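Local coordinates for protein transcription regulator (Haloarcula marismortui ATCC 43049, PDB 3CRJ) that probably binds DNA through a TetR-type helix-turn-helix domain and regulates transcription, most likely as a repressor, at residues 71-74 with 75-78. Sequence-based numbering, arbitrary orientation.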
loop_
_atom_site.group_PDB
_atom_site.type_symbol
_atom_site.label_atom_id
_atom_site.label_comp_id
_atom_site.label_asym_id
_atom_site.label_seq_id
_atom_site.Cartn_x
_atom_site.Cartn_y
_atom_site.Cartn_z
ATOM N N GLU A 71 -13.580 -3.024 -14.949
ATOM C CA GLU A 71 -14.363 -3.815 -15.920
ATOM C C GLU A 71 -13.499 -4.900 -16.551
ATOM O O GLU A 71 -13.929 -6.047 -16.714
ATOM C CB GLU A 71 -14.942 -2.941 -17.041
ATOM C CG GLU A 71 -16.035 -1.979 -16.653
ATOM C CD GLU A 71 -16.477 -1.115 -17.834
ATOM O OE1 GLU A 71 -16.094 0.080 -17.884
ATOM O OE2 GLU A 71 -17.196 -1.630 -18.736
ATOM N N ARG A 72 -12.289 -4.505 -16.936
ATOM C CA ARG A 72 -11.283 -5.425 -17.452
ATOM C C ARG A 72 -11.077 -6.563 -16.438
ATOM O O ARG A 72 -11.021 -7.744 -16.805
ATOM C CB ARG A 72 -9.962 -4.682 -17.706
ATOM C CG ARG A 72 -9.614 -4.318 -19.155
ATOM C CD ARG A 72 -8.127 -4.716 -19.348
ATOM N NE ARG A 72 -7.359 -3.942 -20.334
ATOM C CZ ARG A 72 -6.037 -3.750 -20.254
ATOM N NH1 ARG A 72 -5.360 -4.265 -19.228
ATOM N NH2 ARG A 72 -5.389 -3.034 -21.175
ATOM N N PHE A 73 -10.984 -6.204 -15.162
ATOM C CA PHE A 73 -10.778 -7.201 -14.116
ATOM C C PHE A 73 -12.018 -8.091 -13.972
ATOM O O PHE A 73 -11.908 -9.323 -13.956
ATOM C CB PHE A 73 -10.424 -6.543 -12.787
ATOM C CG PHE A 73 -10.297 -7.514 -11.661
ATOM C CD1 PHE A 73 -9.175 -8.313 -11.540
ATOM C CD2 PHE A 73 -11.296 -7.629 -10.710
ATOM C CE1 PHE A 73 -9.048 -9.218 -10.494
ATOM C CE2 PHE A 73 -11.176 -8.536 -9.659
ATOM C CZ PHE A 73 -10.049 -9.332 -9.559
ATOM N N VAL A 74 -13.188 -7.450 -13.898
ATOM C CA VAL A 74 -14.477 -8.134 -13.830
ATOM C C VAL A 74 -14.651 -9.144 -14.976
ATOM O O VAL A 74 -15.051 -10.288 -14.743
ATOM C CB VAL A 74 -15.649 -7.106 -13.758
ATOM C CG1 VAL A 74 -16.997 -7.715 -14.203
ATOM C CG2 VAL A 74 -15.754 -6.510 -12.353
ATOM N N ASP A 75 -14.319 -8.718 -16.194
ATOM C CA ASP A 75 -14.336 -9.583 -17.374
ATOM C C ASP A 75 -13.569 -10.872 -17.161
ATOM O O ASP A 75 -14.114 -11.962 -17.357
ATOM C CB ASP A 75 -13.738 -8.859 -18.579
ATOM C CG ASP A 75 -14.763 -8.062 -19.358
ATOM O OD1 ASP A 75 -15.967 -8.100 -18.992
ATOM O OD2 ASP A 75 -14.352 -7.395 -20.336
ATOM N N SER A 76 -12.309 -10.740 -16.752
ATOM C CA SER A 76 -11.408 -11.889 -16.638
ATOM C C SER A 76 -11.886 -12.896 -15.597
ATOM O O SER A 76 -11.702 -14.099 -15.780
ATOM C CB SER A 76 -9.989 -11.432 -16.315
ATOM O OG SER A 76 -9.961 -10.782 -15.049
ATOM N N ILE A 77 -12.499 -12.393 -14.518
ATOM C CA ILE A 77 -13.152 -13.238 -13.504
ATOM C C ILE A 77 -14.389 -13.978 -14.039
ATOM O O ILE A 77 -14.573 -15.158 -13.741
ATOM C CB ILE A 77 -13.524 -12.439 -12.233
ATOM C CG1 ILE A 77 -12.279 -11.780 -11.611
ATOM C CG2 ILE A 77 -14.248 -13.330 -11.215
ATOM C CD1 ILE A 77 -11.131 -12.759 -11.198
ATOM N N HIS A 78 -15.222 -13.301 -14.836
ATOM C CA HIS A 78 -16.336 -13.979 -15.506
ATOM C C HIS A 78 -15.812 -15.135 -16.355
ATOM O O HIS A 78 -16.566 -16.021 -16.716
ATOM C CB HIS A 78 -17.153 -13.027 -16.394
ATOM C CG HIS A 78 -17.942 -11.999 -15.640
ATOM N ND1 HIS A 78 -18.217 -12.102 -14.289
ATOM C CD2 HIS A 78 -18.541 -10.855 -16.061
ATOM C CE1 HIS A 78 -18.938 -11.060 -13.907
ATOM N NE2 HIS A 78 -19.151 -10.290 -14.964
#
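With CG trans to its backbone N (chi1 176°), F73 swings its ring along the helix toward the next turn, where I77, its own CG1 set trans to the carbonyl carbon, sends CG1 and CD1 to meet it. I77 CG1 lies over one face of the F73 ring, 4.1 Å from the centroid and displaced toward the rim, a CH-pi contact. CZ and CE2 of F73 both meet I77 CG1, CZ at 3.9 Å, and I77 CD1 reaches CZ equally closely. S76 folds its OG back between its backbone N and carbonyl carbon (chi1 63°), which brings the hydroxyl to the carbonyl one turn earlier: S76 OG donates to F73 O at 2.7 Å. That oxygen also takes the helical bond from I77 N at 3.2 Å, which arrives nearly in line with the carbonyl, whereas the hydroxyl comes in from a more bent angle of 127°. Two donors therefore grip one acceptor. All of this lies near the C-terminal end of helix 58-78, which in the TetR fold follows the helix-turn-helix part, residues 36-55 by prediction, and leads into the all-helical C-terminal domain. The F73 ring also packs on Y133, V134 and M137 of helix 121-148 and on L96 of helix 85-97; V74 joins it on Y133, and S76 and I77 both touch E95. Round the helix, V74 and H78 project alongside one another from successive turns. V74 CG1 comes within 3.4 Å of H78 NE2, and V74 O, which accepts from H78 N at 3.0 Å, also sits over one face of the imidazole near its rim. On the more exposed side, D75 N donates to E71 O at 2.7 Å, and the D75 carboxylate folds back beside that carbonyl.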